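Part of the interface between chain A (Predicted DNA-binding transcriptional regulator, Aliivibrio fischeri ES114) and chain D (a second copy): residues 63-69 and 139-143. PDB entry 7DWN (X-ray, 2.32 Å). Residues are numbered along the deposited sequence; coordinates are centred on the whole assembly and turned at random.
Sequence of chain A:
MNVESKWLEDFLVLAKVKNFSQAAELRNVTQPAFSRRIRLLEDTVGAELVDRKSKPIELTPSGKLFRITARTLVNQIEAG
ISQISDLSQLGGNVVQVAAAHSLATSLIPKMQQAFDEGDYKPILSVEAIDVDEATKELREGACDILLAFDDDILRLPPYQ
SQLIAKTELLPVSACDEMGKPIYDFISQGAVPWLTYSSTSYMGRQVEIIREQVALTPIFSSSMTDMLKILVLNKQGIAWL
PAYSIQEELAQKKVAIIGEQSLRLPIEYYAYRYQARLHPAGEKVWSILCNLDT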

ATOM      1  N   GLY A  63      21.159   7.096  18.443  1.00 47.89           N
ATOM      2  CA  GLY A  63      20.024   6.665  19.242  1.00 48.39           C
ATOM      3  C   GLY A  63      18.700   7.109  18.653  1.00 50.87           C
ATOM      4  O   GLY A  63      17.713   6.370  18.687  1.00 45.15           O
ATOM      5  N   LYS A  64      18.664   8.316  18.085  1.00 49.10           N
ATOM      6  CA  LYS A  64      17.444   8.805  17.456  1.00 50.65           C
ATOM      7  C   LYS A  64      17.028   7.914  16.290  1.00 53.32           C
ATOM      8  O   LYS A  64      15.849   7.566  16.153  1.00 59.53           O
ATOM      9  CB  LYS A  64      17.636  10.250  16.997  1.00 47.90           C
ATOM     10  CG  LYS A  64      17.745  11.249  18.138  1.00 55.87           C
ATOM     11  CD  LYS A  64      17.996  12.656  17.620  1.00 62.11           C
ATOM     12  CE  LYS A  64      18.003  13.670  18.754  1.00 70.61           C
ATOM     13  NZ  LYS A  64      16.679  13.749  19.435  1.00 69.82           N
ATOM     14  N   LEU A  65      17.981   7.525  15.439  1.00 49.35           N
ATOM     15  CA  LEU A  65      17.617   6.664  14.311  1.00 53.52           C
ATOM     16  C   LEU A  65      17.299   5.241  14.771  1.00 47.74           C
ATOM     17  O   LEU A  65      16.350   4.605  14.275  1.00 57.93           O
ATOM     18  CB  LEU A  65      18.730   6.657  13.260  1.00 61.98           C
ATOM     19  CG  LEU A  65      18.702   7.785  12.225  1.00 75.84           C
ATOM     20  CD1 LEU A  65      19.011   9.133  12.861  1.00 80.09           C
ATOM     21  CD2 LEU A  65      19.663   7.491  11.083  1.00 79.77           C
ATOM     22  N   PHE A  66      18.067   4.721  15.728  1.00 43.29           N
ATOM     23  CA  PHE A  66      17.792   3.373  16.191  1.00 44.80           C
ATOM     24  C   PHE A  66      16.501   3.290  16.985  1.00 49.98           C
ATOM     25  O   PHE A  66      15.978   2.192  17.159  1.00 52.46           O
ATOM     26  CB  PHE A  66      18.940   2.829  17.035  1.00 40.48           C
ATOM     27  CG  PHE A  66      18.864   1.348  17.245  1.00 44.07           C
ATOM     28  CD1 PHE A  66      19.186   0.475  16.218  1.00 42.79           C
ATOM     29  CD2 PHE A  66      18.441   0.827  18.456  1.00 44.08           C
ATOM     30  CE1 PHE A  66      19.102  -0.890  16.399  1.00 45.96           C
ATOM     31  CE2 PHE A  66      18.357  -0.537  18.644  1.00 43.22           C
ATOM     32  CZ  PHE A  66      18.688  -1.397  17.614  1.00 48.47           C
ATOM     33  N   ARG A  67      15.968   4.412  17.465  1.00 48.50           N
ATOM     34  CA  ARG A  67      14.645   4.372  18.078  1.00 50.21           C
ATOM     35  C   ARG A  67      13.593   3.962  17.053  1.00 47.49           C
ATOM     36  O   ARG A  67      12.743   3.103  17.324  1.00 45.59           O
ATOM     37  CB  ARG A  67      14.315   5.729  18.694  1.00 50.68           C
ATOM     38  CG  ARG A  67      13.070   5.736  19.553  1.00 51.64           C
ATOM     39  CD  ARG A  67      12.890   7.092  20.203  1.00 53.17           C
ATOM     40  NE  ARG A  67      11.609   7.199  20.891  1.00 65.16           N
ATOM     41  CZ  ARG A  67      11.203   8.281  21.546  1.00 70.08           C
ATOM     42  NH1 ARG A  67      11.981   9.353  21.607  1.00 61.43           N
ATOM     43  NH2 ARG A  67      10.019   8.289  22.143  1.00 73.65           N
ATOM     44  N   ILE A  68      13.646   4.564  15.862  1.00 47.50           N
ATOM     45  CA  ILE A  68      12.761   4.153  14.775  1.00 44.03           C
ATOM     46  C   ILE A  68      13.012   2.695  14.418  1.00 47.16           C
ATOM     47  O   ILE A  68      12.073   1.915  14.216  1.00 43.15           O
ATOM     48  CB  ILE A  68      12.954   5.059  13.545  1.00 46.15           C
ATOM     49  CG1 ILE A  68      13.290   6.488  13.961  1.00 53.94           C
ATOM     50  CG2 ILE A  68      11.706   5.039  12.672  1.00 50.66           C
ATOM     51  CD1 ILE A  68      13.766   7.344  12.806  1.00 51.51           C
ATOM     52  N   THR A  69      14.290   2.313  14.313  1.00 48.81           N
ATOM     53  CA  THR A  69      14.602   0.925  13.970  1.00 42.45           C
ATOM     54  C   THR A  69      14.023  -0.047  14.996  1.00 46.55           C
ATOM     55  O   THR A  69      13.452  -1.084  14.631  1.00 51.13           O
ATOM     56  CB  THR A  69      16.112   0.734  13.843  1.00 41.91           C
ATOM     57  OG1 THR A  69      16.617   1.600  12.820  1.00 45.34           O
ATOM     58  CG2 THR A  69      16.430  -0.707  13.477  1.00 35.58           C
TER
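Chain D 139-143: REGAC

A helix often receives a partner not through another helix laid along it but through the point where a partner helix ends, because there the chain turns, and where the residues are small, as in this segment, bare backbone can approach closely. The contact between two copies of this predicted transcriptional regulator is a compact example. Chain A contributes a continuous helix through residues 63-69, and one side of it, carrying Lys A64, Leu A65 and Ile A68, receives a short segment of chain D. These positions are one and then three residues apart, so the helical repeat brings them together on the same surface.

Chain D arrives in helical conformation at Arg D139, whose side chain stays out of reach of the chain A stretch and folds into an m, t, m conformation. Glu D140 makes the first contact. Its CA-to-CB bond points toward the helix, and its carboxylate atom OE1 comes to 3.6 Å from Ile A68 CG2, a packing contact with a methyl group; OE1 finds its hydrogen bond elsewhere in the structure. The backbone comes nearer still, with Glu D140 O only 3.2 Å from Ile A68 CD1. The chi1 of this isoleucine, at -34°, lies between the usual wells.

Gly D141 then leaves helical geometry with phi/psi of 101/0. At these backbone angles a CB would be jammed against the carbonyl oxygen of Glu D140, which by itself calls for glycine. The residue lies over Lys A64, their CA atoms 5.8 Å apart, and its carbonyl oxygen approaches two side chains: Gly D141 O is 4.1 Å from Lys A64 CB and 3.8 Å from Leu A65 CD1. The lysine starts toward chain D, but its end leads away, leaving its aliphatic base as the part in contact.

At Ala D142 the packing becomes apolar. Its CA lies 5.4 Å from the CA of Leu A65 and 3.9 Å from Leu A65 CD1. Although its CA-to-CB bond points sideways, the methyl group still meets two side chains, with Ala D142 CB 4.2 Å from Ile A68 CD1 and 4.4 Å from Leu A65 CG. Cys D143, with phi/psi of -136/133, turns its CA-to-CB bond away and makes no contact.

From Glu D140 through Ala D142, the nearest CA partners run from Ile A68 to Lys A64 and then Leu A65, so there is no steady parallel or antiparallel register. No hydrogen bond crosses between the stretches; close packing accounts for the 250 Å² buried here.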

ATOM      1  N   ARG D 139       9.792  13.955  10.957  1.00 39.19           N
ATOM      2  CA  ARG D 139       8.941  13.574  12.082  1.00 49.56           C
ATOM      3  C   ARG D 139       9.577  12.465  12.909  1.00 53.17           C
ATOM      4  O   ARG D 139       9.593  12.531  14.144  1.00 64.16           O
ATOM      5  CB  ARG D 139       7.562  13.140  11.584  1.00 54.90           C
ATOM      6  CG  ARG D 139       6.616  14.284  11.262  1.00 62.18           C
ATOM      7  CD  ARG D 139       5.173  13.800  11.229  1.00 62.47           C
ATOM      8  NE  ARG D 139       4.982  12.679  10.313  1.00 67.59           N
ATOM      9  CZ  ARG D 139       4.851  12.806   8.995  1.00 70.65           C
ATOM     10  NH1 ARG D 139       4.903  14.007   8.438  1.00 66.41           N
ATOM     11  NH2 ARG D 139       4.676  11.734   8.234  1.00 69.62           N
ATOM     12  N   GLU D 140      10.105  11.434  12.251  1.00 50.62           N
ATOM     13  CA  GLU D 140      10.588  10.278  12.993  1.00 49.45           C
ATOM     14  C   GLU D 140      11.946  10.499  13.648  1.00 59.97           C
ATOM     15  O   GLU D 140      12.338   9.695  14.499  1.00 57.35           O
ATOM     16  CB  GLU D 140      10.642   9.057  12.074  1.00 39.35           C
ATOM     17  CG  GLU D 140       9.268   8.594  11.623  1.00 42.02           C
ATOM     18  CD  GLU D 140       9.324   7.402  10.692  1.00 55.42           C
ATOM     19  OE1 GLU D 140      10.385   7.174  10.075  1.00 55.60           O
ATOM     20  OE2 GLU D 140       8.303   6.692  10.581  1.00 59.94           O
ATOM     21  N   GLY D 141      12.662  11.563  13.293  1.00 69.37           N
ATOM     22  CA  GLY D 141      13.961  11.837  13.871  1.00 72.81           C
ATOM     23  C   GLY D 141      15.145  11.449  13.012  1.00 73.72           C
ATOM     24  O   GLY D 141      16.288  11.646  13.442  1.00 80.71           O
ATOM     25  N   ALA D 142      14.911  10.900  11.818  1.00 60.14           N
ATOM     26  CA  ALA D 142      16.011  10.568  10.921  1.00 51.57           C
ATOM     27  C   ALA D 142      16.667  11.809  10.333  1.00 51.77           C
ATOM     28  O   ALA D 142      17.793  11.723   9.832  1.00 49.41           O
ATOM     29  CB  ALA D 142      15.516   9.662   9.794  1.00 44.95           C
ATOM     30  N   CYS D 143      15.989  12.953  10.385  1.00 53.37           N
ATOM     31  CA  CYS D 143      16.498  14.197   9.827  1.00 54.55           C
ATOM     32  C   CYS D 143      16.245  15.321  10.820  1.00 53.10           C
ATOM     33  O   CYS D 143      15.140  15.441  11.356  1.00 57.49           O
ATOM     34  CB  CYS D 143      15.828  14.510   8.483  1.00 53.67           C
ATOM     35  SG  CYS D 143      16.515  15.933   7.610  1.00 61.22           S
TER